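Local coordinates for protein geranyltranstransferase (Enterococcus faecalis, PDB 3P8L) that probably catalyses the magnesium-dependent condensation of isopentenyl diphosphate with geranyl diphosphate, yielding farnesyl diphosphate and diphosphate, at residues E22-D27 and D73-A78; L59-A64 and E290-L295. One frame throughout, in Å; residues are numbered along the deposited sequence. Where two conformers were deposited one is given.

Contact 1: E22-D27 and D73-A78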
ATOM      1  N   GLU A  22      -0.926  18.980  -4.847  1.00 32.41           N
ATOM      2  CA  GLU A  22      -0.845  18.409  -6.195  1.00 42.49           C
ATOM      3  C   GLU A  22       0.615  18.356  -6.678  1.00 38.65           C
ATOM      4  O   GLU A  22       1.061  17.342  -7.208  1.00 40.00           O
ATOM      5  CB  GLU A  22      -1.734  19.180  -7.181  1.00 32.13           C
ATOM      6  CG  GLU A  22      -1.628  18.669  -8.608  1.00 59.41           C
ATOM      7  CD  GLU A  22      -2.848  18.963  -9.460  1.00 73.56           C
ATOM      8  OE1 GLU A  22      -2.666  19.551 -10.546  1.00 81.46           O
ATOM      9  OE2 GLU A  22      -3.973  18.590  -9.056  1.00 78.30           O
ATOM     10  N   LYS A  23       1.364  19.427  -6.451  1.00 40.14           N
ATOM     11  CA  LYS A  23       2.790  19.457  -6.812  1.00 41.55           C
ATOM     12  C   LYS A  23       3.611  18.330  -6.148  1.00 38.38           C
ATOM     13  O   LYS A  23       4.376  17.647  -6.821  1.00 33.87           O
ATOM     14  CB  LYS A  23       3.406  20.838  -6.506  1.00 44.34           C
ATOM     15  CG  LYS A  23       4.793  21.036  -7.104  1.00 49.47           C
ATOM     16  CD  LYS A  23       5.494  22.264  -6.535  1.00 58.87           C
ATOM     17  CE  LYS A  23       6.675  22.678  -7.402  1.00 55.53           C
ATOM     18  NZ  LYS A  23       7.640  21.563  -7.668  1.00 48.76           N
ATOM     19  N   VAL A  24       3.448  18.129  -4.837  1.00 31.78           N
ATOM     20  CA  VAL A  24       4.128  17.012  -4.153  1.00 32.74           C
ATOM     21  C   VAL A  24       3.785  15.658  -4.818  1.00 35.01           C
ATOM     22  O   VAL A  24       4.681  14.858  -5.118  1.00 38.40           O
ATOM     23  CB  VAL A  24       3.852  17.010  -2.630  1.00 35.22           C
ATOM     24  CG1 VAL A  24       4.360  15.716  -1.971  1.00 29.34           C
ATOM     25  CG2 VAL A  24       4.533  18.256  -1.963  1.00 34.65           C
ATOM     26  N   MET A  25       2.499  15.457  -5.100  1.00 31.49           N
ATOM     27  CA  MET A  25       1.994  14.209  -5.691  1.00 38.91           C
ATOM     28  C   MET A  25       2.619  14.000  -7.062  1.00 38.51           C
ATOM     29  O   MET A  25       3.220  12.952  -7.322  1.00 34.73           O
ATOM     30  CB  MET A  25       0.474  14.246  -5.840  1.00 31.52           C
ATOM     31  CG  MET A  25      -0.318  14.121  -4.553  1.00 37.10           C
ATOM     32  SD  MET A  25      -2.096  14.209  -4.846  1.00 32.86           S
ATOM     33  CE  MET A  25      -2.363  12.594  -5.397  1.00 32.32           C
ATOM     34  N   VAL A  26       2.513  15.024  -7.910  1.00 36.34           N
ATOM     35  CA  VAL A  26       2.984  14.947  -9.291  1.00 39.40           C
ATOM     36  C   VAL A  26       4.507  14.737  -9.350  1.00 40.34           C
ATOM     37  O   VAL A  26       4.984  13.857 -10.090  1.00 39.36           O
ATOM     38  CB  VAL A  26       2.497  16.183 -10.119  1.00 42.02           C
ATOM     39  CG1 VAL A  26       3.303  16.380 -11.388  1.00 44.67           C
ATOM     40  CG2 VAL A  26       1.000  16.073 -10.417  1.00 45.30           C
ATOM     41  N   ASP A  27       5.251  15.519  -8.561  1.00 35.61           N
ATOM     42  CA  ASP A  27       6.709  15.397  -8.515  1.00 40.45           C
ATOM     43  C   ASP A  27       7.089  14.026  -8.023  1.00 34.79           C
ATOM     44  O   ASP A  27       8.002  13.446  -8.570  1.00 33.59           O
ATOM     45  CB  ASP A  27       7.378  16.413  -7.572  1.00 38.19           C
ATOM     46  CG  ASP A  27       7.288  17.851  -8.081  1.00 47.58           C
ATOM     47  OD1 ASP A  27       6.900  18.065  -9.232  1.00 36.81           O
ATOM     48  OD2 ASP A  27       7.598  18.783  -7.318  1.00 45.23           O
ATOM     49  N   ASP A  73       3.565  18.651   6.085  1.00 39.73           N
ATOM     50  CA  ASP A  73       2.105  18.772   6.071  1.00 39.02           C
ATOM     51  C   ASP A  73       1.578  18.483   4.670  1.00 40.78           C
ATOM     52  O   ASP A  73       0.618  17.733   4.526  1.00 34.73           O
ATOM     53  CB  ASP A  73       1.619  20.149   6.536  1.00 39.95           C
ATOM     54  CG  ASP A  73       2.206  20.555   7.895  1.00 51.83           C
ATOM     55  OD1 ASP A  73       2.455  21.757   8.103  1.00 45.05           O
ATOM     56  OD2 ASP A  73       2.425  19.675   8.743  1.00 52.72           O
ATOM     57  N   TYR A  74       2.225  19.064   3.662  1.00 33.02           N
ATOM     58  CA  TYR A  74       1.877  18.821   2.267  1.00 38.99           C
ATOM     59  C   TYR A  74       2.162  17.391   1.849  1.00 37.51           C
ATOM     60  O   TYR A  74       1.399  16.829   1.067  1.00 41.34           O
ATOM     61  CB  TYR A  74       2.586  19.790   1.318  1.00 34.58           C
ATOM     62  CG  TYR A  74       2.233  21.246   1.569  1.00 43.58           C
ATOM     63  CD1 TYR A  74       0.960  21.730   1.285  1.00 41.40           C
ATOM     64  CD2 TYR A  74       3.180  22.136   2.097  1.00 49.00           C
ATOM     65  CE1 TYR A  74       0.622  23.068   1.522  1.00 43.62           C
ATOM     66  CE2 TYR A  74       2.857  23.476   2.347  1.00 40.13           C
ATOM     67  CZ  TYR A  74       1.576  23.925   2.058  1.00 49.75           C
ATOM     68  OH  TYR A  74       1.250  25.228   2.271  1.00 46.87           O
ATOM     69  N   GLN A  75       3.250  16.820   2.371  1.00 37.65           N
ATOM     70  CA  GLN A  75       3.609  15.433   2.131  1.00 37.86           C
ATOM     71  C   GLN A  75       2.574  14.459   2.678  1.00 38.10           C
ATOM     72  O   GLN A  75       2.180  13.529   1.962  1.00 37.60           O
ATOM     73  CB  GLN A  75       5.020  15.122   2.650  1.00 33.24           C
ATOM     74  CG  GLN A  75       6.091  15.788   1.784  1.00 36.00           C
ATOM     75  CD  GLN A  75       7.489  15.651   2.337  1.00 37.55           C
ATOM     76  OE1 GLN A  75       7.693  15.683   3.546  1.00 37.70           O
ATOM     77  NE2 GLN A  75       8.460  15.492   1.449  1.00 37.28           N
ATOM     78  N   VAL A  76       2.131  14.677   3.923  1.00 33.50           N
ATOM     79  CA  VAL A  76       1.063  13.877   4.529  1.00 34.78           C
ATOM     80  C   VAL A  76      -0.250  14.012   3.748  1.00 37.47           C
ATOM     81  O   VAL A  76      -0.938  13.013   3.521  1.00 38.03           O
ATOM     82  CB  VAL A  76       0.850  14.208   6.040  1.00 34.65           C
ATOM     83  CG1 VAL A  76      -0.377  13.483   6.633  1.00 29.60           C
ATOM     84  CG2 VAL A  76       2.084  13.802   6.859  1.00 36.21           C
ATOM     85  N   ALA A  77      -0.588  15.248   3.355  1.00 36.39           N
ATOM     86  CA  ALA A  77      -1.794  15.529   2.592  1.00 34.40           C
ATOM     87  C   ALA A  77      -1.756  14.781   1.241  1.00 31.63           C
ATOM     88  O   ALA A  77      -2.745  14.197   0.842  1.00 29.51           O
ATOM     89  CB  ALA A  77      -1.995  17.049   2.382  1.00 29.56           C
ATOM     90  N   ALA A  78      -0.587  14.773   0.607  1.00 31.43           N
ATOM     91  CA  ALA A  78      -0.365  14.136  -0.682  1.00 35.79           C
ATOM     92  C   ALA A  78      -0.467  12.605  -0.619  1.00 33.74           C
ATOM     93  O   ALA A  78      -1.102  11.987  -1.490  1.00 32.34           O
ATOM     94  CB  ALA A  78       0.983  14.595  -1.251  1.00 29.49           C
TER
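V24 and M25 of helix 13-31 close on A78, Q75 and Y74 of helix 71-92, one of the helix-helix crossings in the all-helical fold of the trans-prenyltransferases. The short axes pass 8.6 Å apart at a signed angle of -68°, so the meeting is a small patch about a turn long, with V24 as the main side chain from its helix. V24 leaves its backbone toward the other helix and divides its methyls. CG1, anti to its own backbone N (chi1 170°), lies 3.6 Å from A78 CB and also touches Q75 CG. CG2 instead meets Y74 CB at 4.1 Å. Y74 and Q75 each lie across V24 at about a right angle, so the valine methyls are met by Y74 CB, Q75 CG and the alanine methyl. A78 is the common partner: its CB also sits 3.6 Å from M25 CG, so one methyl serves both V24 and M25. The sulfur SD of M25 lies 4.1 Å from A78 O, a van der Waals neighbour. The polar ends reach other partners. Y74 begins toward helix 13-31, but its ring leads away and its OH is hydrogen-bonded to H17, about two turns before V24; Q75 OE1 accepts from Q136 N. On helix 13-31 itself, K23 NZ grips the syn lone pair of D27 OD2 at 2.8 Å, a salt bridge one turn long. Beyond the pair, M25 touches I46 of helix 36-47, extending the apolar packing to a third helix. This steep crossing of an N-terminal helix over the start of helix 71-92, which leads into the family's first aspartate-rich motif, belongs to the isoprenoid synthase fold.

Contact 2: L59-A64 and E290-L295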
ATOM      1  N   LEU A  59      -4.881  19.933   5.984  1.00 39.54           N
ATOM      2  CA  LEU A  59      -4.314  21.280   6.003  1.00 44.08           C
ATOM      3  C   LEU A  59      -5.175  22.293   6.769  1.00 45.09           C
ATOM      4  O   LEU A  59      -4.648  23.158   7.487  1.00 41.35           O
ATOM      5  CB  LEU A  59      -4.046  21.760   4.578  1.00 39.58           C
ATOM      6  CG  LEU A  59      -3.026  20.907   3.805  1.00 43.51           C
ATOM      7  CD1 LEU A  59      -2.767  21.547   2.485  1.00 39.73           C
ATOM      8  CD2 LEU A  59      -1.694  20.699   4.551  1.00 42.80           C
ATOM      9  N   THR A  60      -6.491  22.147   6.658  1.00 37.74           N
ATOM     10  CA  THR A  60      -7.411  23.004   7.377  1.00 36.95           C
ATOM     11  C   THR A  60      -7.256  22.784   8.884  1.00 39.14           C
ATOM     12  O   THR A  60      -7.320  23.740   9.665  1.00 42.49           O
ATOM     13  CB  THR A  60      -8.856  22.789   6.890  1.00 39.96           C
ATOM     14  OG1 THR A  60      -8.902  23.000   5.466  1.00 37.57           O
ATOM     15  CG2 THR A  60      -9.819  23.764   7.551  1.00 40.33           C
ATOM     16  N   THR A  61      -7.012  21.535   9.278  1.00 41.17           N
ATOM     17  CA  THR A  61      -6.887  21.163  10.688  1.00 42.93           C
ATOM     18  C   THR A  61      -5.606  21.782  11.260  1.00 45.24           C
ATOM     19  O   THR A  61      -5.627  22.331  12.359  1.00 45.36           O
ATOM     20  CB  THR A  61      -6.966  19.625  10.878  1.00 39.44           C
ATOM     21  OG1 THR A  61      -8.251  19.181  10.427  1.00 43.07           O
ATOM     22  CG2 THR A  61      -6.798  19.216  12.332  1.00 41.06           C
ATOM     23  N   VAL A  62      -4.521  21.726  10.489  1.00 42.53           N
ATOM     24  CA  VAL A  62      -3.258  22.374  10.850  1.00 45.32           C
ATOM     25  C   VAL A  62      -3.455  23.909  10.971  1.00 49.13           C
ATOM     26  O   VAL A  62      -2.923  24.541  11.900  1.00 51.36           O
ATOM     27  CB  VAL A  62      -2.133  22.011   9.839  1.00 47.48           C
ATOM     28  CG1 VAL A  62      -0.838  22.781  10.121  1.00 44.23           C
ATOM     29  CG2 VAL A  62      -1.850  20.506   9.866  1.00 50.89           C
ATOM     30  N   ALA A  63      -4.241  24.482  10.056  1.00 44.63           N
ATOM     31  CA  ALA A  63      -4.572  25.916  10.069  1.00 49.31           C
ATOM     32  C   ALA A  63      -5.356  26.315  11.318  1.00 49.83           C
ATOM     33  O   ALA A  63      -5.047  27.327  11.943  1.00 47.17           O
ATOM     34  CB  ALA A  63      -5.331  26.322   8.813  1.00 46.52           C
ATOM     35  N   ALA A  64      -6.352  25.504  11.664  1.00 43.21           N
ATOM     36  CA  ALA A  64      -7.134  25.672  12.889  1.00 51.93           C
ATOM     37  C   ALA A  64      -6.292  25.791  14.176  1.00 51.67           C
ATOM     38  O   ALA A  64      -6.670  26.531  15.078  1.00 57.00           O
ATOM     39  CB  ALA A  64      -8.153  24.559  13.019  1.00 45.82           C
ATOM     40  N   GLU A 290     -13.079  28.682  13.032  1.00 54.64           N
ATOM     41  CA  GLU A 290     -13.789  28.965  11.767  1.00 51.20           C
ATOM     42  C   GLU A 290     -13.308  28.089  10.624  1.00 45.62           C
ATOM     43  O   GLU A 290     -14.097  27.741   9.758  1.00 50.18           O
ATOM     44  CB  GLU A 290     -13.674  30.433  11.338  1.00 53.23           C
ATOM     45  CG  GLU A 290     -13.451  31.440  12.454  1.00 72.80           C
ATOM     46  CD  GLU A 290     -11.972  31.716  12.701  1.00 84.25           C
ATOM     47  OE1 GLU A 290     -11.242  32.021  11.724  1.00 83.07           O
ATOM     48  OE2 GLU A 290     -11.545  31.628  13.874  1.00 80.69           O
ATOM     49  N   HIS A 291     -12.023  27.744  10.618  1.00 44.59           N
ATOM     50  CA  HIS A 291     -11.480  26.846   9.603  1.00 47.43           C
ATOM     51  C   HIS A 291     -12.262  25.531   9.542  1.00 47.48           C
ATOM     52  O   HIS A 291     -12.767  25.156   8.486  1.00 44.00           O
ATOM     53  CB  HIS A 291      -9.986  26.612   9.801  1.00 41.32           C
ATOM     54  CG  HIS A 291      -9.142  27.734   9.301  1.00 49.37           C
ATOM     55  ND1 HIS A 291      -9.008  28.015   7.958  1.00 54.80           N
ATOM     56  CD2 HIS A 291      -8.405  28.662   9.958  1.00 43.01           C
ATOM     57  CE1 HIS A 291      -8.215  29.062   7.809  1.00 56.05           C
ATOM     58  NE2 HIS A 291      -7.828  29.466   9.005  1.00 46.75           N
ATOM     59  N   LEU A 292     -12.407  24.879  10.686  1.00 44.63           N
ATOM     60  CA  LEU A 292     -13.169  23.646  10.736  1.00 48.29           C
ATOM     61  C   LEU A 292     -14.687  23.851  10.749  1.00 49.74           C
ATOM     62  O   LEU A 292     -15.405  23.071  10.118  1.00 45.37           O
ATOM     63  CB  LEU A 292     -12.688  22.764  11.888  1.00 48.53           C
ATOM     64  CG  LEU A 292     -11.286  22.162  11.721  1.00 48.24           C
ATOM     65  CD1 LEU A 292     -10.873  21.390  12.969  1.00 48.23           C
ATOM     66  CD2 LEU A 292     -11.231  21.259  10.507  1.00 40.11           C
ATOM     67  N   ALA A 293     -15.169  24.907  11.422  1.00 45.64           N
ATOM     68  CA  ALA A 293     -16.609  25.253  11.409  1.00 46.19           C
ATOM     69  C   ALA A 293     -17.172  25.561  10.023  1.00 47.72           C
ATOM     70  O   ALA A 293     -18.306  25.172   9.727  1.00 46.62           O
ATOM     71  CB  ALA A 293     -16.922  26.403  12.375  1.00 48.63           C
ATOM     72  N   ASN A 294     -16.394  26.255   9.189  1.00 44.04           N
ATOM     73  CA  ASN A 294     -16.804  26.583   7.818  0.50 49.99           C
ATOM     74  C   ASN A 294     -16.997  25.331   6.954  1.00 49.35           C
ATOM     75  O   ASN A 294     -17.891  25.273   6.115  1.00 49.57           O
ATOM     76  CB  ASN A 294     -15.793  27.533   7.157  0.50 48.03           C
ATOM     77  CG  ASN A 294     -16.035  27.709   5.673  0.50 51.66           C
ATOM     78  OD1 ASN A 294     -16.998  28.352   5.263  0.50 55.37           O
ATOM     79  ND2 ASN A 294     -15.162  27.128   4.858  0.50 60.27           N
ATOM     80  N   LEU A 295     -16.139  24.334   7.154  1.00 48.78           N
ATOM     81  CA  LEU A 295     -16.286  23.062   6.422  1.00 53.88           C
ATOM     82  C   LEU A 295     -17.596  22.358   6.781  1.00 53.23           C
ATOM     83  O   LEU A 295     -18.257  21.788   5.918  1.00 53.26           O
ATOM     84  CB  LEU A 295     -15.080  22.141   6.646  1.00 56.92           C
ATOM     85  CG  LEU A 295     -13.759  22.597   6.002  1.00 60.00           C
ATOM     86  CD1 LEU A 295     -12.645  21.692   6.430  1.00 62.89           C
ATOM     87  CD2 LEU A 295     -13.827  22.662   4.480  1.00 62.54           C
TER
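The imidazole of H291 receives the methyl of A63 squarely on one face: A63 CB stands 3.9 Å from the ring centroid and only 3° off the normal, a CH-pi contact in which all five ring atoms are nearly equally distant from the methyl. A64 N and T60 CG2 approach the same ring obliquely. At its rim, NE2 is hydrogen-bonded to the backbone O of H8, which belongs to the N-terminal polyhistidine run, evidently an expression tag, so this bond may not exist in the natural enzyme. The F13 ring also meets the imidazole, with the planes inclined at about 55°. T60 makes the closest approach between the segments: its CG2, anti to the backbone N, lies 3.4 Å from H291 O and 3.6 Å from H291 CB. The same methyl meets L295 CD1 at 3.7 Å, threonine and leucine reaching toward each other tip to tip. T60 OG1, beside its backbone N, is satisfied by L56 O one turn back. T61 leaves its backbone away from helix 289-298, yet its OG1 lies 3.6 Å from L292 CD2 while bonded to L57 O; neither threonine hydroxyl thus enters the contact without a polar partner. L292 completes the patch by setting CG 4.2 Å from A64 CB. The axes pass 8.6 Å apart, at 140° between chain directions, with the short side chains of T60, A63 and A64 facing the longer H291, L292 and L295. Helix 53-64 packs against both the C-terminal helix 289-298 and helix 13-31, whose F13 touches T60 and A63, while L211, F214 and Y218 of helix 205-230 pack against T61, L292 and L295 in turn.

How the contacts relate
Contact 2 is almost wholly buried, whereas contact 1 is only partly so, although their centres lie equally far, about 14 Å, from that of the chain. Neither contact is hydrogen-bonded across its segments; contact 1 is aliphatic packing around one alanine, whereas contact 2 adds an imidazole face and two threonines. Helix 13-31 takes part in the first and flanks the second. Helices 53-64 and 71-92, consecutive in the chain, join the two directly: L59 CD1 packs 3.8 Å from Y74 CE1, and D73 and A77 also touch this leucine. The segments alternate along the sequence, and contact 2 alone ties in the C-terminal helix.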